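Local coordinates for M152 protein (PDB 4G59) that probably acts as an MHC class I-like immune-evasion glycoprotein of murine cytomegalovirus, lowering NKG2D ligands and MHC class I at the infected cell surface, at residues 59-64 with 173-178; 39-44 with 166-171; 12-17 with 179-184; 48-51 with 55-58; 207-212 with 256-261. All blocks are in the same frame, centred on the assembly; numbering follows the deposited sequence.

Contact 1: residues 59-64 with 173-178. With NAG (2-acetamido-2-deoxy-beta-D-glucopyranose), chain E.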
# COMPACT_ATOMS: atom_id res chain seq x y z
N PHE B 59 15.89 5.92 -9.11
CA PHE B 59 16.93 6.64 -8.42
C PHE B 59 17.88 7.29 -9.42
O PHE B 59 18.02 6.78 -10.54
CB PHE B 59 17.61 5.71 -7.41
CG PHE B 59 16.68 5.28 -6.30
CD1 PHE B 59 16.63 5.99 -5.11
CD2 PHE B 59 15.80 4.22 -6.49
CE1 PHE B 59 15.75 5.62 -4.11
CE2 PHE B 59 14.91 3.86 -5.50
CZ PHE B 59 14.88 4.55 -4.31
N PRO B 60 18.48 8.43 -9.05
CA PRO B 60 19.23 9.26 -10.00
C PRO B 60 20.45 8.56 -10.60
O PRO B 60 20.94 8.99 -11.65
CB PRO B 60 19.67 10.48 -9.16
CG PRO B 60 19.58 10.01 -7.72
CD PRO B 60 18.44 9.02 -7.70
N TRP B 61 20.92 7.50 -9.94
CA TRP B 61 22.01 6.69 -10.46
C TRP B 61 21.54 5.61 -11.44
O TRP B 61 22.35 4.79 -11.88
CB TRP B 61 22.81 6.01 -9.33
CG TRP B 61 21.97 5.51 -8.19
CD1 TRP B 61 21.72 6.18 -7.03
CD2 TRP B 61 21.29 4.25 -8.09
NE1 TRP B 61 20.92 5.42 -6.21
CE2 TRP B 61 20.64 4.22 -6.83
CE3 TRP B 61 21.17 3.14 -8.93
CZ2 TRP B 61 19.87 3.13 -6.40
CZ3 TRP B 61 20.39 2.03 -8.49
CH2 TRP B 61 19.75 2.05 -7.24
N MET B 62 20.24 5.58 -11.75
CA MET B 62 19.74 4.64 -12.76
C MET B 62 19.46 5.38 -14.07
O MET B 62 18.80 6.42 -14.07
CB MET B 62 18.43 3.98 -12.34
CG MET B 62 18.49 3.07 -11.13
SD MET B 62 16.82 2.63 -10.57
CE MET B 62 16.32 1.63 -11.99
N ASN B 63 19.88 4.79 -15.17
CA ASN B 63 19.49 5.29 -16.47
C ASN B 63 18.28 4.46 -16.88
O ASN B 63 18.41 3.28 -17.20
CB ASN B 63 20.62 5.14 -17.48
CG ASN B 63 20.25 5.67 -18.85
OD1 ASN B 63 19.15 6.18 -19.06
ND2 ASN B 63 21.17 5.55 -19.80
N VAL B 64 17.11 5.08 -16.86
CA VAL B 64 15.86 4.40 -17.21
C VAL B 64 15.82 3.96 -18.68
O VAL B 64 15.33 2.87 -19.01
CB VAL B 64 14.62 5.25 -16.83
CG1 VAL B 64 14.75 6.67 -17.39
CG2 VAL B 64 13.33 4.59 -17.29
N ARG B 173 24.82 -3.21 -5.78
CA ARG B 173 26.08 -2.76 -5.19
C ARG B 173 26.07 -1.25 -4.93
O ARG B 173 26.63 -0.79 -3.93
CB ARG B 173 27.26 -3.14 -6.09
CG ARG B 173 27.55 -4.65 -6.29
CD ARG B 173 28.81 -4.75 -7.17
NE ARG B 173 29.13 -6.02 -7.84
CZ ARG B 173 29.17 -7.22 -7.26
NH1 ARG B 173 28.83 -7.39 -5.98
NH2 ARG B 173 29.52 -8.27 -7.98
N LYS B 174 25.42 -0.49 -5.82
CA LYS B 174 25.26 0.96 -5.63
C LYS B 174 24.48 1.25 -4.34
O LYS B 174 24.84 2.14 -3.55
CB LYS B 174 24.60 1.60 -6.85
CG LYS B 174 24.37 3.10 -6.73
CD LYS B 174 25.69 3.86 -6.72
CE LYS B 174 25.45 5.37 -6.74
NZ LYS B 174 26.75 6.11 -6.83
N ILE B 175 23.43 0.46 -4.11
CA ILE B 175 22.59 0.59 -2.92
C ILE B 175 23.37 0.30 -1.64
O ILE B 175 23.34 1.10 -0.68
CB ILE B 175 21.43 -0.37 -2.97
CG1 ILE B 175 20.45 0.01 -4.08
CG2 ILE B 175 20.72 -0.42 -1.62
CD1 ILE B 175 19.39 -1.16 -4.38
N VAL B 176 24.04 -0.85 -1.62
CA VAL B 176 24.95 -1.22 -0.54
C VAL B 176 25.97 -0.10 -0.32
O VAL B 176 26.22 0.28 0.82
CB VAL B 176 25.65 -2.55 -0.87
CG1 VAL B 176 26.98 -2.68 -0.15
CG2 VAL B 176 24.75 -3.69 -0.50
N ALA B 177 26.50 0.45 -1.41
CA ALA B 177 27.53 1.51 -1.36
C ALA B 177 27.06 2.83 -0.77
O ALA B 177 27.86 3.57 -0.21
CB ALA B 177 28.15 1.77 -2.78
N MET B 178 25.78 3.16 -0.94
CA MET B 178 25.30 4.47 -0.50
C MET B 178 24.76 4.37 0.90
O MET B 178 24.52 5.38 1.55
CB MET B 178 24.16 5.00 -1.38
CG MET B 178 24.48 5.18 -2.83
SD MET B 178 23.18 6.12 -3.65
CE MET B 178 21.71 5.46 -2.88
C1 NAG E . 21.03 6.09 -21.04
C2 NAG E . 20.49 5.94 -22.46
C3 NAG E . 21.31 6.80 -23.41
C4 NAG E . 21.26 8.23 -22.89
C5 NAG E . 21.81 8.25 -21.48
C6 NAG E . 21.86 9.66 -20.92
C7 NAG E . 21.34 4.13 -23.85
C8 NAG E . 21.29 2.67 -24.17
N2 NAG E . 20.54 4.55 -22.87
O3 NAG E . 20.75 6.74 -24.70
O4 NAG E . 22.03 9.06 -23.72
O5 NAG E . 20.98 7.45 -20.66
O6 NAG E . 22.36 9.64 -19.60
O7 NAG E . 22.08 4.89 -24.47
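Lys-174, on the last turns of helix 161-178, lays its aliphatic chain over one face of the Trp-61 indole, which the loop after strand 56-57 holds up to the helix. Its CG sits 3.7 Å from the centroid of the five-membered ring of Trp-61, 18° off the normal, a CH-pi contact. A bend at chi2 (68°) then carries CE along the indole, 3.8 Å from Trp-61 CG. One residue on, Ile-175 meets the far end of the ring obliquely, its CG1 3.8 Å from Trp-61 CH2. Met-178, a turn on from Lys-174, follows; its sulfur makes an oblique Met-aromatic contact and its CE lies 3.4 Å from Trp-61 NE1. The opposite indole face rests on CB of Phe-59, within the type I turn 59-62, so the ring is clamped from both faces. Asn-63, just beyond, carries an N-linked glycan away from this patch. With no hydrogen bond across it, the junction depends on dispersion and on the pi cloud of one tryptophan.

Contact 2: residues 39-44 with 166-171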
# COMPACT_ATOMS: atom_id res chain seq x y z
N ILE B 39 9.99 -3.15 -9.80
CA ILE B 39 11.01 -4.18 -9.58
C ILE B 39 11.66 -3.97 -8.22
O ILE B 39 11.88 -2.82 -7.79
CB ILE B 39 12.10 -4.10 -10.64
CG1 ILE B 39 11.50 -4.18 -12.04
CG2 ILE B 39 13.13 -5.19 -10.41
CD1 ILE B 39 12.40 -3.58 -13.10
N ASN B 40 11.98 -5.07 -7.53
CA ASN B 40 12.77 -4.97 -6.31
C ASN B 40 13.67 -6.18 -6.16
O ASN B 40 13.50 -7.18 -6.87
CB ASN B 40 11.87 -4.77 -5.07
CG ASN B 40 10.99 -5.98 -4.78
OD1 ASN B 40 11.39 -6.88 -4.03
ND2 ASN B 40 9.78 -6.00 -5.36
N LEU B 41 14.65 -6.07 -5.28
CA LEU B 41 15.58 -7.16 -4.99
C LEU B 41 15.14 -7.73 -3.66
O LEU B 41 14.30 -7.12 -3.03
CB LEU B 41 17.02 -6.63 -4.94
CG LEU B 41 17.51 -6.18 -6.31
CD1 LEU B 41 18.94 -5.67 -6.25
CD2 LEU B 41 17.43 -7.37 -7.27
N GLU B 42 15.70 -8.86 -3.24
CA GLU B 42 15.15 -9.57 -2.09
C GLU B 42 15.16 -8.78 -0.77
O GLU B 42 14.24 -8.90 0.03
CB GLU B 42 15.83 -10.94 -1.92
CG GLU B 42 15.10 -11.86 -0.95
CD GLU B 42 15.86 -13.14 -0.70
OE1 GLU B 42 16.90 -13.37 -1.35
OE2 GLU B 42 15.41 -13.94 0.16
N GLN B 43 16.19 -7.98 -0.53
CA GLN B 43 16.20 -7.18 0.69
C GLN B 43 16.03 -5.66 0.41
O GLN B 43 16.36 -4.84 1.27
CB GLN B 43 17.46 -7.47 1.52
CG GLN B 43 17.41 -8.79 2.31
CD GLN B 43 18.09 -9.98 1.61
OE1 GLN B 43 18.69 -9.83 0.53
NE2 GLN B 43 17.99 -11.15 2.22
N SER B 44 15.50 -5.31 -0.77
CA SER B 44 15.30 -3.89 -1.13
C SER B 44 13.81 -3.52 -1.18
O SER B 44 12.94 -4.39 -1.28
CB SER B 44 15.97 -3.55 -2.48
OG SER B 44 15.12 -3.79 -3.59
N LYS B 166 23.91 -8.76 -14.56
CA LYS B 166 24.94 -7.74 -14.47
C LYS B 166 24.34 -6.41 -14.05
O LYS B 166 24.84 -5.75 -13.12
CB LYS B 166 25.67 -7.59 -15.80
CG LYS B 166 26.91 -6.75 -15.70
CD LYS B 166 27.44 -6.42 -17.08
CE LYS B 166 28.79 -5.74 -17.00
NZ LYS B 166 28.91 -4.68 -18.04
N ARG B 167 23.26 -6.01 -14.72
CA ARG B 167 22.68 -4.70 -14.46
C ARG B 167 22.13 -4.60 -13.04
O ARG B 167 22.34 -3.59 -12.36
CB ARG B 167 21.60 -4.36 -15.50
CG ARG B 167 20.79 -3.14 -15.12
CD ARG B 167 20.15 -2.46 -16.31
NE ARG B 167 19.27 -3.35 -17.05
CZ ARG B 167 19.31 -3.50 -18.37
NH1 ARG B 167 20.18 -2.80 -19.08
NH2 ARG B 167 18.48 -4.34 -18.97
N TRP B 168 21.46 -5.66 -12.58
CA TRP B 168 20.86 -5.60 -11.25
C TRP B 168 21.87 -5.83 -10.12
O TRP B 168 21.67 -5.36 -9.00
CB TRP B 168 19.61 -6.49 -11.16
CG TRP B 168 18.53 -5.87 -11.99
CD1 TRP B 168 18.25 -6.14 -13.30
CD2 TRP B 168 17.64 -4.83 -11.59
NE1 TRP B 168 17.22 -5.33 -13.73
CE2 TRP B 168 16.83 -4.52 -12.70
CE3 TRP B 168 17.44 -4.13 -10.40
CZ2 TRP B 168 15.84 -3.53 -12.65
CZ3 TRP B 168 16.45 -3.15 -10.35
CH2 TRP B 168 15.66 -2.86 -11.47
N THR B 169 22.96 -6.53 -10.41
CA THR B 169 24.05 -6.66 -9.43
C THR B 169 24.69 -5.29 -9.23
O THR B 169 24.98 -4.89 -8.11
CB THR B 169 25.09 -7.70 -9.87
OG1 THR B 169 24.49 -9.00 -9.82
CG2 THR B 169 26.33 -7.65 -8.96
N SER B 170 24.85 -4.56 -10.32
CA SER B 170 25.37 -3.20 -10.30
C SER B 170 24.45 -2.25 -9.50
O SER B 170 24.92 -1.38 -8.75
CB SER B 170 25.56 -2.73 -11.74
OG SER B 170 25.60 -1.32 -11.82
N PHE B 171 23.14 -2.41 -9.66
CA PHE B 171 22.22 -1.56 -8.92
C PHE B 171 22.26 -1.93 -7.45
O PHE B 171 22.24 -1.05 -6.58
CB PHE B 171 20.80 -1.73 -9.44
CG PHE B 171 20.59 -1.18 -10.82
CD1 PHE B 171 21.50 -0.31 -11.38
CD2 PHE B 171 19.47 -1.55 -11.56
CE1 PHE B 171 21.30 0.20 -12.66
CE2 PHE B 171 19.26 -1.05 -12.83
CZ PHE B 171 20.17 -0.18 -13.38
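Trp-168 points from helix 161-178 toward Ile-39 on strand 34-40, the helix-on-sheet packing of an MHC class I-like platform. Its CG stands beside the backbone N (chi1 -69°), which sends the indole off the helix so that its six-membered ring meets the isoleucine. The two Ile-39 branches divide the work: CG2, anti to the backbone N, sits over one face, 3.9 Å from the centroid of the six-membered ring of Trp-168, while CD1 reaches along to CZ2 of the same ring at 3.5 Å. The side chains cross at about a right angle. On the other face the Phe-171 ring stands edge-on, its CD2 3.5 Å above the indole plane, so Trp-168 is sandwiched between strand and helix neighbour. Trp-168 NE1, on a buried residue, donates to OE1 of Glu-70 on helix 68-89, tying the two helices together beside the sheet. Leu-41 gives a looser contact, CD1 lying 3.9 Å from the backbone O of Trp-168. The leucine opens a type I turn, which is closed by Ser-44 N to Leu-41 O and braced by a nearly straight bond from Leu-41 N to Ser-44 OG, 2.9 Å.

Contact 3: residues 12-17 with 179-184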
# COMPACT_ATOMS: atom_id res chain seq x y z
N ASP B 12 27.17 -3.95 13.62
CA ASP B 12 28.01 -5.05 14.01
C ASP B 12 28.86 -5.39 12.82
O ASP B 12 30.00 -4.95 12.71
CB ASP B 12 27.18 -6.26 14.42
CG ASP B 12 28.03 -7.47 14.76
OD1 ASP B 12 29.20 -7.28 15.14
OD2 ASP B 12 27.53 -8.61 14.65
N GLU B 13 28.30 -6.16 11.90
CA GLU B 13 29.00 -6.52 10.69
C GLU B 13 28.11 -6.18 9.51
O GLU B 13 26.96 -6.59 9.49
CB GLU B 13 29.33 -8.01 10.70
CG GLU B 13 30.74 -8.35 10.26
CD GLU B 13 31.14 -9.78 10.54
OE1 GLU B 13 30.25 -10.62 10.78
OE2 GLU B 13 32.34 -10.07 10.52
N ARG B 14 28.62 -5.44 8.54
CA ARG B 14 27.81 -5.15 7.36
C ARG B 14 27.40 -6.44 6.65
O ARG B 14 28.24 -7.32 6.42
CB ARG B 14 28.53 -4.21 6.38
CG ARG B 14 28.37 -2.72 6.69
CD ARG B 14 26.91 -2.25 6.59
NE ARG B 14 26.73 -0.94 7.21
CZ ARG B 14 26.56 0.20 6.55
NH1 ARG B 14 26.52 0.21 5.23
NH2 ARG B 14 26.41 1.34 7.21
N VAL B 15 26.11 -6.58 6.35
CA VAL B 15 25.62 -7.72 5.57
C VAL B 15 25.58 -7.39 4.09
O VAL B 15 25.00 -6.38 3.67
CB VAL B 15 24.22 -8.15 6.01
CG1 VAL B 15 23.77 -9.36 5.20
CG2 VAL B 15 24.17 -8.45 7.51
N ASP B 16 26.22 -8.22 3.28
CA ASP B 16 26.19 -8.03 1.84
C ASP B 16 24.94 -8.72 1.30
O ASP B 16 24.85 -9.94 1.29
CB ASP B 16 27.44 -8.63 1.20
CG ASP B 16 27.46 -8.47 -0.31
OD1 ASP B 16 26.84 -7.51 -0.85
OD2 ASP B 16 28.13 -9.30 -0.96
N ILE B 17 23.98 -7.93 0.84
CA ILE B 17 22.70 -8.47 0.40
C ILE B 17 22.63 -8.74 -1.10
O ILE B 17 21.58 -9.08 -1.61
CB ILE B 17 21.59 -7.48 0.70
CG1 ILE B 17 21.92 -6.14 0.05
CG2 ILE B 17 21.43 -7.31 2.22
CD1 ILE B 17 20.75 -5.24 -0.04
N ASP B 179 24.56 3.14 1.35
CA ASP B 179 23.85 2.89 2.60
C ASP B 179 24.67 3.31 3.81
O ASP B 179 25.63 2.64 4.21
CB ASP B 179 23.44 1.42 2.70
CG ASP B 179 23.03 1.01 4.10
OD1 ASP B 179 22.32 1.78 4.78
OD2 ASP B 179 23.43 -0.09 4.51
N ASN B 180 24.26 4.41 4.40
CA ASN B 180 24.92 4.97 5.55
C ASN B 180 23.87 5.52 6.49
O ASN B 180 23.26 6.55 6.19
CB ASN B 180 25.85 6.08 5.08
CG ASN B 180 26.65 6.68 6.22
OD1 ASN B 180 26.21 6.70 7.38
ND2 ASN B 180 27.83 7.18 5.89
N PRO B 181 23.68 4.87 7.64
CA PRO B 181 22.64 5.25 8.62
C PRO B 181 22.76 6.71 9.04
O PRO B 181 21.77 7.29 9.47
CB PRO B 181 22.95 4.37 9.84
CG PRO B 181 23.97 3.37 9.41
CD PRO B 181 24.65 3.91 8.19
N ARG B 182 23.97 7.27 8.96
CA ARG B 182 24.18 8.66 9.39
C ARG B 182 23.75 9.65 8.33
O ARG B 182 23.61 10.83 8.62
CB ARG B 182 25.64 8.90 9.84
CG ARG B 182 26.05 7.94 10.94
CD ARG B 182 27.48 8.09 11.45
NE ARG B 182 27.59 7.36 12.72
CZ ARG B 182 27.70 6.04 12.80
NH1 ARG B 182 27.74 5.29 11.70
NH2 ARG B 182 27.76 5.47 14.00
N HIS B 183 23.49 9.18 7.11
CA HIS B 183 23.06 10.09 6.05
C HIS B 183 21.55 10.26 6.04
O HIS B 183 21.03 11.16 5.38
CB HIS B 183 23.57 9.64 4.68
CG HIS B 183 25.05 9.76 4.52
ND1 HIS B 183 25.65 9.95 3.30
CD2 HIS B 183 26.05 9.70 5.43
CE1 HIS B 183 26.96 10.01 3.45
NE2 HIS B 183 27.23 9.86 4.74
N ASN B 184 20.84 9.41 6.77
CA ASN B 184 19.39 9.47 6.79
C ASN B 184 18.92 10.52 7.79
O ASN B 184 19.67 10.91 8.68
CB ASN B 184 18.85 8.09 7.15
CG ASN B 184 19.31 6.98 6.18
OD1 ASN B 184 19.58 7.23 5.01
ND2 ASN B 184 19.34 5.73 6.69
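A bend at chi2 of Arg-14 (-63°) swings its guanidinium across to Asp-179, whose chi1 of 165° turns the carboxylate to the same side as the carbonyl, where one arginine can meet both. The main bond runs from Arg-14 NH1 to the backbone O of Asp-179, 2.8 Å, with the oxygen close to the guanidinium plane and an N-H...O angle of 159°. Arg-14 NH2 adds a weak bond to the same oxygen at 3.4 Å. The carboxylate is placed differently: Asp-179 OD2 sits over a guanidinium face, 3.2 Å from NH1 of Arg-14, where the attraction is of charge alone and no N-H is aimed at it. Both carboxylate oxygens also accept hydrogen bonds from strand 258-264 and the loop before it, OD2 from Thr-256 OG1 and OD1 from Trp-258 NE1, which fix the group's rotation. Pro-181 also closes in, its CD 3.3 Å from Arg-14 NH2. Just past the helix end, Asn-180 OD1 accepts from Arg-182 N at 2.8 Å. That is an Asx turn, and it shapes the linker from the platform helix 161-178 to strand 185-191 of what is probably an immunoglobulin-like, alpha3-type domain.

Contact 4: residues 48-51 with 55-58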
# COMPACT_ATOMS: atom_id res chain seq x y z
N PHE B 48 12.69 0.24 -9.02
CA PHE B 48 12.03 0.84 -10.16
C PHE B 48 10.52 0.69 -10.01
O PHE B 48 10.03 -0.38 -9.63
CB PHE B 48 12.49 0.19 -11.45
CG PHE B 48 11.84 0.76 -12.67
CD1 PHE B 48 12.23 2.00 -13.17
CD2 PHE B 48 10.83 0.06 -13.34
CE1 PHE B 48 11.63 2.54 -14.31
CE2 PHE B 48 10.23 0.59 -14.46
CZ PHE B 48 10.63 1.84 -14.95
N ARG B 49 9.80 1.77 -10.30
CA ARG B 49 8.35 1.72 -10.21
C ARG B 49 7.68 2.66 -11.20
O ARG B 49 8.10 3.82 -11.38
CB ARG B 49 7.84 2.02 -8.79
CG ARG B 49 6.32 1.78 -8.64
CD ARG B 49 5.73 2.50 -7.42
NE ARG B 49 6.15 1.95 -6.13
CZ ARG B 49 5.85 2.51 -4.94
NH1 ARG B 49 5.16 3.65 -4.88
NH2 ARG B 49 6.27 1.94 -3.81
N ILE B 50 6.65 2.14 -11.84
CA ILE B 50 5.78 2.95 -12.68
C ILE B 50 4.42 2.95 -12.04
O ILE B 50 3.77 1.89 -11.96
CB ILE B 50 5.62 2.34 -14.09
CG1 ILE B 50 6.97 1.94 -14.67
CG2 ILE B 50 4.89 3.33 -14.99
CD1 ILE B 50 6.91 1.35 -16.05
N GLU B 51 3.98 4.12 -11.59
CA GLU B 51 2.63 4.27 -11.04
C GLU B 51 1.59 4.17 -12.14
O GLU B 51 1.89 4.41 -13.32
CB GLU B 51 2.49 5.62 -10.34
CG GLU B 51 3.48 5.84 -9.21
CD GLU B 51 3.17 5.02 -7.98
OE1 GLU B 51 2.26 4.17 -8.03
OE2 GLU B 51 3.84 5.25 -6.95
N GLU B 55 3.46 8.04 -13.76
CA GLU B 55 4.67 8.56 -13.09
C GLU B 55 5.74 7.49 -12.94
O GLU B 55 5.45 6.34 -12.58
CB GLU B 55 4.36 9.13 -11.70
CG GLU B 55 5.56 9.78 -11.06
CD GLU B 55 5.27 10.40 -9.71
OE1 GLU B 55 4.20 10.17 -9.13
OE2 GLU B 55 6.14 11.15 -9.22
N VAL B 56 6.98 7.87 -13.25
CA VAL B 56 8.09 6.95 -13.18
C VAL B 56 8.98 7.32 -12.00
O VAL B 56 9.46 8.46 -11.91
CB VAL B 56 8.87 6.94 -14.47
CG1 VAL B 56 10.02 5.95 -14.37
CG2 VAL B 56 7.95 6.55 -15.62
N LYS B 57 9.15 6.37 -11.08
CA LYS B 57 9.94 6.57 -9.88
C LYS B 57 11.16 5.68 -9.93
O LYS B 57 11.05 4.46 -10.09
CB LYS B 57 9.09 6.29 -8.63
CG LYS B 57 7.94 7.28 -8.45
CD LYS B 57 7.10 6.99 -7.20
CE LYS B 57 6.00 8.03 -7.03
NZ LYS B 57 5.01 7.70 -5.96
N HIS B 58 12.33 6.29 -9.84
CA HIS B 58 13.59 5.56 -9.85
C HIS B 58 14.65 6.40 -9.13
O HIS B 58 14.35 7.48 -8.61
CB HIS B 58 14.04 5.24 -11.28
CG HIS B 58 14.37 6.45 -12.10
ND1 HIS B 58 15.63 6.99 -12.15
CD2 HIS B 58 13.59 7.22 -12.89
CE1 HIS B 58 15.62 8.05 -12.94
NE2 HIS B 58 14.39 8.21 -13.40
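Phe-48 opens the first arm of a beta hairpin, strands 48-50 and 56-57, that edges the eight-stranded antiparallel sheet of the platform. Its ring slants across to the second arm, CE1 3.8 Å from Val-56 CG1, with CB of His-58 near the ring plane at its edge. Arg-49 makes the hydrogen-bonded pair with Lys-57: Arg-49 N reaches Lys-57 O at 3.0 Å, and Lys-57 N returns to Arg-49 O at 2.8 Å. Ile-50 follows, a non-hydrogen-bonded pair with Val-56, their CG2 methyls 4.5 Å apart on the sheet face opposite Arg-49 and Lys-57. Glu-51 N then bonds to Glu-55 O, closing the arms near the turn. On the face with Arg-49 and Lys-57, a bend at chi2 of Glu-51 brings its carboxylate between the two cations, a three-residue salt-bridge network. Lys-57 NZ has a second acceptor in Met-225 O. Glu-51 OE2 takes Arg-49 NH1 on its syn side and Lys-57 NZ on its anti side, from opposite faces of the carboxylate plane, each at 2.9 Å.

Contact 5: residues 207-212 with 256-261. With NAG (2-acetamido-2-deoxy-beta-D-glucopyranose), chain F.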
# COMPACT_ATOMS: atom_id res chain seq x y z
N LEU B 207 16.24 0.24 0.88
CA LEU B 207 16.34 -1.07 1.53
C LEU B 207 15.02 -1.46 2.20
O LEU B 207 14.18 -0.59 2.50
CB LEU B 207 17.49 -1.10 2.53
CG LEU B 207 18.88 -1.02 1.91
CD1 LEU B 207 19.94 -0.61 2.93
CD2 LEU B 207 19.22 -2.38 1.26
N ALA B 208 14.83 -2.76 2.42
CA ALA B 208 13.63 -3.21 3.12
C ALA B 208 13.77 -3.00 4.62
O ALA B 208 13.96 -3.95 5.37
CB ALA B 208 13.31 -4.66 2.80
N TYR B 209 13.66 -1.76 5.05
CA TYR B 209 13.81 -1.45 6.46
C TYR B 209 12.65 -1.99 7.27
O TYR B 209 11.52 -2.13 6.78
CB TYR B 209 13.88 0.07 6.66
CG TYR B 209 14.97 0.77 5.88
CD1 TYR B 209 16.28 0.81 6.33
CD2 TYR B 209 14.67 1.43 4.70
CE1 TYR B 209 17.27 1.48 5.61
CE2 TYR B 209 15.63 2.10 3.97
CZ TYR B 209 16.93 2.11 4.42
OH TYR B 209 17.87 2.79 3.67
N ASN B 210 12.94 -2.30 8.53
CA ASN B 210 11.92 -2.73 9.45
C ASN B 210 11.89 -1.78 10.64
O ASN B 210 12.90 -1.56 11.30
CB ASN B 210 12.18 -4.16 9.92
CG ASN B 210 11.13 -4.66 10.89
OD1 ASN B 210 10.18 -3.95 11.22
ND2 ASN B 210 11.28 -5.90 11.35
N ILE B 211 10.71 -1.23 10.92
CA ILE B 211 10.54 -0.35 12.06
C ILE B 211 9.58 -1.02 13.05
O ILE B 211 8.52 -1.52 12.66
CB ILE B 211 10.04 1.03 11.62
CG1 ILE B 211 9.86 1.96 12.81
CG2 ILE B 211 8.75 0.94 10.88
CD1 ILE B 211 9.88 3.44 12.39
N SER B 212 9.97 -1.07 14.32
CA SER B 212 9.17 -1.69 15.35
C SER B 212 9.54 -1.00 16.66
O SER B 212 10.46 -0.18 16.68
CB SER B 212 9.44 -3.20 15.41
OG SER B 212 10.75 -3.47 15.89
N THR B 256 21.20 -4.61 5.82
CA THR B 256 22.66 -4.55 5.74
C THR B 256 23.33 -4.67 7.10
O THR B 256 24.56 -4.69 7.18
CB THR B 256 23.14 -3.30 5.03
OG1 THR B 256 22.72 -2.15 5.78
CG2 THR B 256 22.55 -3.24 3.66
N GLY B 257 22.54 -4.75 8.17
CA GLY B 257 23.09 -5.17 9.45
C GLY B 257 23.24 -4.13 10.53
O GLY B 257 23.67 -4.43 11.64
N TRP B 258 22.90 -2.89 10.21
CA TRP B 258 22.85 -1.86 11.21
C TRP B 258 21.41 -1.65 11.70
O TRP B 258 20.46 -2.00 11.00
CB TRP B 258 23.43 -0.57 10.66
CG TRP B 258 22.65 0.03 9.52
CD1 TRP B 258 22.91 -0.11 8.18
CD2 TRP B 258 21.51 0.91 9.62
NE1 TRP B 258 21.99 0.62 7.45
CE2 TRP B 258 21.13 1.26 8.31
CE3 TRP B 258 20.78 1.44 10.69
CZ2 TRP B 258 20.05 2.10 8.04
CZ3 TRP B 258 19.70 2.28 10.43
CH2 TRP B 258 19.35 2.60 9.11
N TYR B 259 21.25 -1.11 12.91
CA TYR B 259 19.94 -0.64 13.35
C TYR B 259 20.10 0.61 14.18
O TYR B 259 21.15 0.82 14.78
CB TYR B 259 19.17 -1.73 14.11
CG TYR B 259 19.76 -2.16 15.42
CD1 TYR B 259 19.37 -1.57 16.62
CD2 TYR B 259 20.69 -3.20 15.48
CE1 TYR B 259 19.90 -1.98 17.83
CE2 TYR B 259 21.22 -3.61 16.69
CZ TYR B 259 20.83 -3.00 17.86
OH TYR B 259 21.36 -3.43 19.05
N ALA B 260 19.05 1.44 14.21
CA ALA B 260 19.09 2.68 14.98
C ALA B 260 17.94 2.71 15.96
O ALA B 260 16.82 2.28 15.65
CB ALA B 260 19.03 3.88 14.06
N THR B 261 18.19 3.23 17.16
CA THR B 261 17.11 3.43 18.11
C THR B 261 16.81 4.92 18.07
O THR B 261 17.74 5.75 17.99
CB THR B 261 17.50 3.00 19.54
OG1 THR B 261 18.65 3.73 19.94
CG2 THR B 261 17.84 1.53 19.57
C1 NAG F . 10.52 -7.05 11.24
C2 NAG F . 11.51 -8.09 10.72
C3 NAG F . 10.80 -9.43 10.59
C4 NAG F . 10.22 -9.79 11.94
C5 NAG F . 9.27 -8.68 12.36
C6 NAG F . 8.60 -9.00 13.69
C7 NAG F . 13.35 -7.40 9.30
C8 NAG F . 13.79 -6.98 7.93
N2 NAG F . 12.05 -7.68 9.45
O3 NAG F . 11.71 -10.42 10.17
O4 NAG F . 9.53 -11.01 11.86
O5 NAG F . 10.01 -7.48 12.49
O6 NAG F . 7.76 -7.94 14.07
O7 NAG F . 14.15 -7.47 10.23
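Tyr-209 and Trp-258 meet in the buried interior beside a four-stranded antiparallel sheet, part of what looks like an immunoglobulin-like sandwich: Tyr-209 just before strand 210-213, Trp-258 near the start of strand 258-264, with strand 250-253 between the two strands. Tyr-209 CE1 lies 3.7 Å from Trp-258 CZ2; the indole atom sits near the tyrosine plane at its edge, and the rings cross at a slant instead of stacking. A chi1 of 65° brings the Trp-258 indole to the tyrosine. A second apolar touch comes from Leu-207, whose CD1 reaches Thr-256 CG2 at 3.8 Å, the two side chains crossing roughly at right angles. Leu-207 CB also lies over a face of the Tyr-209 ring, linking the two pairs. Outside this shell, Tyr-209 OH bonds to Val-205 O, while Thr-256 and Trp-258 are both anchored on Asp-179. Val-233 of strand 231-238 also packs on Tyr-209, bringing in the other sheet. Asn-210, which follows Tyr-209, carries an N-linked glycan, ND2 bonded covalently to C1 of the sugar at 1.4 Å.

Overall arrangement
Contacts 2 and 5 are buried, contact 4 lies at the surface, and contacts 1 and 3 are partly buried. Contacts 1 and 2 share helix 161-178, each centred on one tryptophan: in contact 1 the loop supplies the indole, in contact 2 the helix does, and Trp-61 touches Phe-171 between them. Contacts 2 and 4 meet in one sheet through Ile-39 N and Phe-48 O. Contact 3 sits where helix 161-178 leads into the second domain, and contact 5 lies inside that domain, about 9 Å away between centres. Contacts 3 and 4 are polar, by charge and, in 4, backbone bonds; contacts 1, 2 and 5 are apolar across their segments, though 1 is only partly buried.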